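PDB 6KXD: ketosynthase from Streptomyces sp. MSC090213JE08, which probably serves as the chain length factor subunit of a ketosynthase/chain length factor pair in the highly reducing type II polyketide synthase that makes ishigamide. Local coordinates for residues I22-P30 with F335-A343; A284-A294 with V311-M322. All coordinates share one frame; numbering follows the deposited sequence.

Contact 1. Residues I22-P30 with F335-A343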
loop_
_atom_site.group_PDB
_atom_site.type_symbol
_atom_site.label_atom_id
_atom_site.label_comp_id
_atom_site.label_asym_id
_atom_site.label_seq_id
_atom_site.Cartn_x
_atom_site.Cartn_y
_atom_site.Cartn_z
ATOM N N ILE B 22 0.489 22.309 0.630
ATOM C CA ILE B 22 -0.118 21.924 1.828
ATOM C C ILE B 22 -0.876 23.129 2.386
ATOM O O ILE B 22 -0.257 24.159 2.638
ATOM C CB ILE B 22 0.936 21.456 2.820
ATOM C CG1 ILE B 22 1.673 20.219 2.305
ATOM C CG2 ILE B 22 0.281 21.252 4.154
ATOM C CD1 ILE B 22 2.831 19.817 3.216
ATOM N N THR B 23 -2.169 22.956 2.656
ATOM C CA THR B 23 -3.023 24.077 3.141
ATOM C C THR B 23 -3.541 23.804 4.538
ATOM O O THR B 23 -4.245 24.642 5.114
ATOM C CB THR B 23 -4.164 24.331 2.156
ATOM O OG1 THR B 23 -4.965 23.153 2.228
ATOM C CG2 THR B 23 -3.655 24.578 0.759
ATOM N N GLY B 24 -3.109 22.691 5.137
ATOM C CA GLY B 24 -3.520 22.374 6.460
ATOM C C GLY B 24 -2.806 21.122 6.947
ATOM O O GLY B 24 -2.336 20.351 6.130
ATOM N N TRP B 25 -2.774 20.966 8.255
ATOM C CA TRP B 25 -2.191 19.795 8.844
ATOM C C TRP B 25 -2.764 19.542 10.210
ATOM O O TRP B 25 -3.380 20.406 10.847
ATOM C CB TRP B 25 -0.683 19.904 8.903
ATOM C CG TRP B 25 -0.140 21.001 9.745
ATOM C CD1 TRP B 25 -0.043 22.328 9.437
ATOM C CD2 TRP B 25 0.389 20.851 11.066
ATOM N NE1 TRP B 25 0.552 23.006 10.461
ATOM C CE2 TRP B 25 0.816 22.136 11.480
ATOM C CE3 TRP B 25 0.574 19.763 11.920
ATOM C CZ2 TRP B 25 1.389 22.354 12.729
ATOM C CZ3 TRP B 25 1.130 19.983 13.163
ATOM C CH2 TRP B 25 1.536 21.264 13.553
ATOM N N SER B 26 -2.529 18.310 10.641
ATOM C CA SER B 26 -2.958 17.864 11.878
ATOM C C SER B 26 -1.985 16.810 12.360
ATOM O O SER B 26 -1.271 16.207 11.556
ATOM C CB SER B 26 -4.347 17.314 11.791
ATOM O OG SER B 26 -4.859 17.158 13.108
ATOM N N ALA B 27 -1.990 16.601 13.656
ATOM C CA ALA B 27 -1.141 15.622 14.254
ATOM C C ALA B 27 -1.719 15.172 15.582
ATOM O O ALA B 27 -2.299 15.933 16.342
ATOM C CB ALA B 27 0.251 16.148 14.461
ATOM N N VAL B 28 -1.513 13.893 15.845
ATOM C CA VAL B 28 -1.723 13.332 17.110
ATOM C C VAL B 28 -0.399 12.645 17.377
ATOM O O VAL B 28 0.068 11.872 16.554
ATOM C CB VAL B 28 -2.883 12.320 17.124
ATOM C CG1 VAL B 28 -3.018 11.671 18.486
ATOM C CG2 VAL B 28 -4.197 12.940 16.677
ATOM N N SER B 29 0.239 13.023 18.456
ATOM C CA SER B 29 1.628 12.719 18.580
ATOM C C SER B 29 2.011 12.584 20.047
ATOM O O SER B 29 1.199 12.826 20.940
ATOM C CB SER B 29 2.420 13.827 17.924
ATOM O OG SER B 29 2.470 14.935 18.806
ATOM N N PRO B 30 3.271 12.201 20.352
ATOM C CA PRO B 30 3.698 12.140 21.746
ATOM C C PRO B 30 3.666 13.500 22.460
ATOM O O PRO B 30 3.746 13.494 23.661
ATOM C CB PRO B 30 5.126 11.581 21.670
ATOM C CG PRO B 30 5.128 10.828 20.343
ATOM C CD PRO B 30 4.285 11.676 19.425
ATOM N N PHE B 335 5.513 13.655 10.722
ATOM C CA PHE B 335 5.915 14.454 11.868
ATOM C C PHE B 335 7.032 15.398 11.444
ATOM O O PHE B 335 7.010 16.555 11.827
ATOM C CB PHE B 335 6.340 13.605 13.037
ATOM C CG PHE B 335 5.226 12.920 13.767
ATOM C CD1 PHE B 335 3.906 13.266 13.532
ATOM C CD2 PHE B 335 5.505 11.972 14.710
ATOM C CE1 PHE B 335 2.883 12.643 14.225
ATOM C CE2 PHE B 335 4.483 11.340 15.393
ATOM C CZ PHE B 335 3.184 11.715 15.175
ATOM N N GLN B 336 7.878 14.954 10.507
ATOM C CA GLN B 336 8.979 15.812 10.057
ATOM C C GLN B 336 8.470 17.039 9.288
ATOM O O GLN B 336 8.901 18.170 9.560
ATOM C CB GLN B 336 9.976 15.012 9.233
ATOM C CG GLN B 336 10.727 14.043 10.110
ATOM C CD GLN B 336 11.406 13.013 9.259
ATOM O OE1 GLN B 336 11.112 11.839 9.315
ATOM N NE2 GLN B 336 12.326 13.472 8.449
ATOM N N ILE B 337 7.549 16.795 8.359
ATOM C CA ILE B 337 6.921 17.816 7.601
ATOM C C ILE B 337 6.139 18.718 8.561
ATOM O O ILE B 337 6.261 19.908 8.498
ATOM C CB ILE B 337 6.053 17.230 6.486
ATOM C CG1 ILE B 337 6.904 16.531 5.417
ATOM C CG2 ILE B 337 5.215 18.339 5.898
ATOM C CD1 ILE B 337 6.112 15.766 4.411
ATOM N N ALA B 338 5.351 18.144 9.461
ATOM C CA ALA B 338 4.617 18.929 10.467
ATOM C C ALA B 338 5.555 19.779 11.338
ATOM O O ALA B 338 5.201 20.930 11.644
ATOM C CB ALA B 338 3.751 18.060 11.314
ATOM N N ALA B 339 6.711 19.244 11.740
ATOM C CA ALA B 339 7.663 20.011 12.520
ATOM C C ALA B 339 8.129 21.233 11.714
ATOM O O ALA B 339 8.278 22.315 12.269
ATOM C CB ALA B 339 8.805 19.156 12.972
ATOM N N VAL B 340 8.379 21.066 10.416
ATOM C CA VAL B 340 8.738 22.169 9.555
ATOM C C VAL B 340 7.618 23.212 9.545
ATOM O O VAL B 340 7.894 24.416 9.702
ATOM C CB VAL B 340 9.095 21.730 8.128
ATOM C CG1 VAL B 340 9.212 22.925 7.211
ATOM C CG2 VAL B 340 10.367 20.899 8.082
ATOM N N LEU B 341 6.363 22.766 9.409
ATOM C CA LEU B 341 5.275 23.689 9.331
ATOM C C LEU B 341 5.089 24.413 10.677
ATOM O O LEU B 341 4.782 25.624 10.685
ATOM C CB LEU B 341 3.993 22.944 8.955
ATOM C CG LEU B 341 4.035 22.221 7.611
ATOM C CD1 LEU B 341 2.741 21.457 7.351
ATOM C CD2 LEU B 341 4.293 23.190 6.507
ATOM N N ALA B 342 5.272 23.678 11.779
ATOM C CA ALA B 342 5.186 24.197 13.127
ATOM C C ALA B 342 6.261 25.272 13.376
ATOM O O ALA B 342 5.968 26.332 13.981
ATOM C CB ALA B 342 5.295 23.084 14.127
ATOM N N ALA B 343 7.499 24.971 12.979
ATOM C CA ALA B 343 8.645 25.886 13.064
ATOM C C ALA B 343 8.377 27.143 12.234
ATOM O O ALA B 343 8.746 28.279 12.640
ATOM C CB ALA B 343 9.882 25.213 12.559
#
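One face of the Trp25 indole is laid against the helix formed by 335-343. Leu341 CD1 sits over the five-membered ring, 4.0 Å from its centroid and 28° off the normal, in a CH-pi contact, while Leu341 CB and the carbonyl oxygen of Ala338 lie above the same face nearer its rim. At the benzo end of the indole, Ala338 CB touches Trp25 CE3 at 3.7 Å. The second flat group, the Phe335 phenyl, meets the strand differently: Val28 O lies at its edge, close to the ring plane, 3.4 Å from Phe335 CZ, and Ser29 CB approaches that same CZ at 3.5 Å. With CG turned away from its own carbonyl carbon (chi1 -74°), Phe335 carries its ring across to the end of the strand, where Pro30 CD comes within 4.1 Å of Phe335 CE2.

Strand 20-29 and helix 332-344 pack here as sheet and covering helix in the buried interior of the thiolase-like fold, the local axes 9.3 Å apart and crossing at -118°. Residues Ile22, Trp25, Ala27 and Ser29 direct their CB atoms to the helix, whereas Ser26 and Val28 face helix 86-99 on the other side of the strand. At the start of the contact, Ile22 CD1 meets Ile337 CG2 at 3.9 Å, and Ile22 CG2 rests 4.0 Å from Leu341 CD1, so that this leucine methyl is shared between Ile22 and the indole. Phe38 of helix 35-44 also packs on Ala27, Ser29 and Ala338, and its ring meets that of Phe335.

Contact 2. Residues A284-A294 with V311-M322. With ACT (acetate ion), chain E.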
loop_
_atom_site.group_PDB
_atom_site.type_symbol
_atom_site.label_atom_id
_atom_site.label_comp_id
_atom_site.label_asym_id
_atom_site.label_seq_id
_atom_site.Cartn_x
_atom_site.Cartn_y
_atom_site.Cartn_z
ATOM N N ALA B 284 21.516 23.782 -2.400
ATOM C CA ALA B 284 21.533 23.237 -1.060
ATOM C C ALA B 284 21.707 24.343 -0.030
ATOM O O ALA B 284 21.204 24.244 1.073
ATOM C CB ALA B 284 22.604 22.199 -0.947
ATOM N N GLY B 285 22.482 25.387 -0.378
ATOM C CA GLY B 285 22.658 26.553 0.457
ATOM C C GLY B 285 21.357 27.281 0.750
ATOM O O GLY B 285 21.284 28.010 1.676
ATOM N N GLU B 286 20.320 27.060 -0.047
ATOM C CA GLU B 286 19.048 27.746 0.197
ATOM C C GLU B 286 18.237 27.053 1.303
ATOM O O GLU B 286 17.242 27.597 1.793
ATOM C CB GLU B 286 18.185 27.721 -1.055
ATOM C CG GLU B 286 18.722 28.542 -2.210
ATOM C CD GLU B 286 17.722 28.485 -3.348
ATOM O OE1 GLU B 286 18.116 28.097 -4.471
ATOM O OE2 GLU B 286 16.533 28.788 -3.081
ATOM N N VAL B 287 18.642 25.847 1.704
ATOM C CA VAL B 287 17.860 25.109 2.690
ATOM C C VAL B 287 17.925 25.826 4.023
ATOM O O VAL B 287 18.993 26.072 4.571
ATOM C CB VAL B 287 18.325 23.648 2.842
ATOM C CG1 VAL B 287 17.529 22.960 3.940
ATOM C CG2 VAL B 287 18.233 22.923 1.520
ATOM N N TRP B 288 16.738 26.148 4.551
ATOM C CA TRP B 288 16.588 26.910 5.753
ATOM C C TRP B 288 16.282 25.990 6.927
ATOM O O TRP B 288 16.673 26.274 8.070
ATOM C CB TRP B 288 15.499 27.968 5.520
ATOM C CG TRP B 288 15.079 28.776 6.710
ATOM C CD1 TRP B 288 15.649 29.926 7.186
ATOM C CD2 TRP B 288 13.953 28.505 7.554
ATOM N NE1 TRP B 288 14.959 30.369 8.283
ATOM C CE2 TRP B 288 13.922 29.516 8.537
ATOM C CE3 TRP B 288 12.977 27.495 7.571
ATOM C CZ2 TRP B 288 12.938 29.552 9.519
ATOM C CZ3 TRP B 288 12.021 27.522 8.563
ATOM C CH2 TRP B 288 12.006 28.540 9.516
ATOM N N ALA B 289 15.579 24.890 6.632
ATOM C CA ALA B 289 15.292 23.875 7.641
ATOM C C ALA B 289 15.458 22.501 7.007
ATOM O O ALA B 289 14.949 22.262 5.900
ATOM C CB ALA B 289 13.891 24.046 8.203
ATOM N N ALA B 290 16.257 21.664 7.664
ATOM C CA ALA B 290 16.460 20.304 7.244
ATOM C C ALA B 290 16.155 19.390 8.425
ATOM O O ALA B 290 16.726 19.535 9.498
ATOM C CB ALA B 290 17.869 20.100 6.770
ATOM N N VAL B 291 15.255 18.428 8.194
ATOM C CA VAL B 291 14.725 17.589 9.235
ATOM C C VAL B 291 14.909 16.142 8.818
ATOM O O VAL B 291 14.153 15.610 8.025
ATOM C CB VAL B 291 13.257 17.902 9.552
ATOM C CG1 VAL B 291 12.814 17.057 10.710
ATOM C CG2 VAL B 291 13.048 19.383 9.867
ATOM N N PRO B 292 15.978 15.504 9.343
ATOM C CA PRO B 292 16.228 14.083 9.147
ATOM C C PRO B 292 15.280 13.290 10.039
ATOM O O PRO B 292 14.768 13.851 10.984
ATOM C CB PRO B 292 17.694 13.885 9.588
ATOM C CG PRO B 292 18.050 15.109 10.376
ATOM C CD PRO B 292 17.010 16.181 10.123
ATOM N N CYS B 293 15.123 11.989 9.784
ATOM C CA CYS B 293 14.197 11.210 10.588
ATOM C C CYS B 293 14.831 10.807 11.925
ATOM O O CYS B 293 14.147 10.394 12.834
ATOM C CB CYS B 293 13.693 9.978 9.851
ATOM S SG CYS B 293 14.985 8.764 9.477
ATOM N N ALA B 294 16.151 10.841 11.986
ATOM C CA ALA B 294 16.889 10.559 13.242
ATOM C C ALA B 294 16.644 9.103 13.709
ATOM O O ALA B 294 16.600 8.846 14.901
ATOM C CB ALA B 294 16.468 11.553 14.283
ATOM N N VAL B 311 23.603 20.410 3.772
ATOM C CA VAL B 311 22.826 21.631 3.943
ATOM C C VAL B 311 23.541 22.581 4.892
ATOM O O VAL B 311 24.454 22.185 5.631
ATOM C CB VAL B 311 21.382 21.323 4.401
ATOM C CG1 VAL B 311 20.686 20.443 3.369
ATOM C CG2 VAL B 311 21.370 20.698 5.768
ATOM N N PRO B 312 23.186 23.887 4.899
ATOM C CA PRO B 312 23.781 24.814 5.852
ATOM C C PRO B 312 23.584 24.276 7.267
ATOM O O PRO B 312 22.455 23.774 7.563
ATOM C CB PRO B 312 22.972 26.098 5.667
ATOM C CG PRO B 312 22.473 26.007 4.273
ATOM C CD PRO B 312 22.150 24.540 4.089
ATOM N N ALA B 313 24.609 24.391 8.118
ATOM C CA ALA B 313 24.508 23.889 9.487
ATOM C C ALA B 313 23.274 24.484 10.188
ATOM O O ALA B 313 22.614 23.801 10.955
ATOM C CB ALA B 313 25.753 24.184 10.277
ATOM N N ASP B 314 22.971 25.743 9.887
ATOM C CA ASP B 314 21.874 26.443 10.529
ATOM C C ASP B 314 20.535 25.796 10.158
ATOM O O ASP B 314 19.566 25.883 10.966
ATOM C CB ASP B 314 21.821 27.918 10.144
ATOM C CG ASP B 314 22.757 28.830 10.901
ATOM O OD1 ASP B 314 23.429 28.371 11.843
ATOM O OD2 ASP B 314 22.720 30.007 10.585
ATOM N N ALA B 315 20.454 25.127 9.010
ATOM C CA ALA B 315 19.213 24.426 8.645
ATOM C C ALA B 315 18.939 23.237 9.587
ATOM O O ALA B 315 17.782 22.821 9.742
ATOM C CB ALA B 315 19.247 23.997 7.204
ATOM N N LEU B 316 19.969 22.688 10.231
ATOM C CA LEU B 316 19.761 21.545 11.097
ATOM C C LEU B 316 19.410 21.964 12.528
ATOM O O LEU B 316 18.831 21.167 13.266
ATOM C CB LEU B 316 21.008 20.657 11.084
ATOM C CG LEU B 316 21.222 19.836 9.818
ATOM C CD1 LEU B 316 22.590 19.203 9.847
ATOM C CD2 LEU B 316 20.182 18.753 9.647
ATOM N N SER B 317 19.766 23.184 12.922
ATOM C CA SER B 317 19.475 23.724 14.246
ATOM C C SER B 317 18.127 24.433 14.264
ATOM O O SER B 317 17.761 24.976 15.265
ATOM C CB SER B 317 20.517 24.709 14.678
ATOM O OG SER B 317 21.585 24.684 13.783
ATOM N N ARG B 318 17.494 24.539 13.108
ATOM C CA ARG B 318 16.298 25.318 12.973
ATOM C C ARG B 318 15.111 24.596 13.627
ATOM O O ARG B 318 14.211 25.217 14.121
ATOM C CB ARG B 318 16.025 25.561 11.486
ATOM C CG ARG B 318 15.114 26.748 11.232
ATOM C CD ARG B 318 15.897 28.038 11.237
ATOM N NE ARG B 318 16.716 28.087 10.052
ATOM C CZ ARG B 318 17.713 28.936 9.858
ATOM N NH1 ARG B 318 17.913 29.932 10.705
ATOM N NH2 ARG B 318 18.504 28.783 8.809
ATOM N N VAL B 319 15.113 23.270 13.584
ATOM C CA VAL B 319 14.019 22.479 14.082
ATOM C C VAL B 319 14.617 21.510 15.078
ATOM O O VAL B 319 15.618 20.893 14.754
ATOM C CB VAL B 319 13.341 21.705 12.939
ATOM C CG1 VAL B 319 12.217 20.809 13.432
ATOM C CG2 VAL B 319 12.859 22.647 11.859
ATOM N N PRO B 320 14.004 21.286 16.261
ATOM C CA PRO B 320 14.512 20.271 17.192
ATOM C C PRO B 320 14.562 18.859 16.601
ATOM O O PRO B 320 13.797 18.539 15.685
ATOM C CB PRO B 320 13.529 20.378 18.362
ATOM C CG PRO B 320 13.035 21.814 18.289
ATOM C CD PRO B 320 12.873 22.059 16.802
ATOM N N SER B 321 15.467 18.032 17.123
ATOM C CA SER B 321 15.639 16.654 16.656
ATOM C C SER B 321 14.293 15.935 16.771
ATOM O O SER B 321 13.597 16.132 17.731
ATOM C CB SER B 321 16.679 15.877 17.402
ATOM O OG SER B 321 16.765 14.558 16.856
ATOM N N MET B 322 13.984 15.119 15.767
ATOM C CA MET B 322 12.854 14.187 15.795
ATOM C C MET B 322 13.080 13.121 16.867
ATOM O O MET B 322 12.125 12.513 17.300
ATOM C CB MET B 322 12.666 13.482 14.450
ATOM C CG MET B 322 12.182 14.400 13.358
ATOM S SD MET B 322 10.569 15.116 13.763
ATOM C CE MET B 322 11.028 16.763 14.282
HETATM C C ACT E . 20.470 32.372 9.061
HETATM O O ACT E . 21.257 32.951 9.836
HETATM O OXT ACT E . 20.580 31.140 8.894
HETATM C CH3 ACT E . 19.445 33.139 8.286
HETATM O O HOH W 1 17.031 19.265 12.023
HETATM O O HOH W 2 15.497 15.215 13.274
#
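Ala290 N donates a nearly straight bond (169°) to Ala315 O, 2.8 Å away, while the CA-H of Ala315 points at Trp288 O.

The guanidinium of Arg318 lies flat on the Trp288 indole, planes 4° apart, with CZ 3.8 Å from the five-membered ring centroid in a cation-pi contact. With CG anti to the backbone N (chi1 -159°), Arg318 sets that carbon over the six-membered ring, and bends at chi2 and chi3 then bring the guanidinium down on the five-membered ring. Arg318 NE bonds Trp288 O at 2.7 Å, in the guanidinium plane, and NH2 adds a weaker bond, so one residue supplies both stacking face and acceptor. Arg318 NH2 also holds an acetate oxygen, OXT, at 3.1 Å and forms a salt bridge to a phosphate, both ions probably from the crystallisation liquor. Further along, Ala290 CB packs on Val311 CG2 at 3.7 Å and Leu316 CD2 at 3.9 Å, and Val291 CG1 meets Met322 CG. Water 2 links Pro292 O to Met322 N.

The arrangement is that of a strand paired in parallel with 354-360 on one edge, with the 311-322 loop and its short, weakly bonded helix lying along the other after the return from helix 298-310.

From the N terminus, strand 20-29 enters the fold first and waits over 300 residues for its partner in contact 1, helix 332-344. Contact 2 closes a far shorter loop, with helix 298-310 between its segments, and falls wholly within the span enclosed by contact 1; the two do not cross. After 311-322 the chain soon enters helix 332-344, so one contact leads into the next. Their centres lie about 16 Å apart, and Gln336 of that helix probably hydrogen-bonds Val291 O through NE2, while Ala339 packs on Met322. The helix thus sits between strand 20-29 and the region of strand 287-291, joining N-terminal and C-terminal parts.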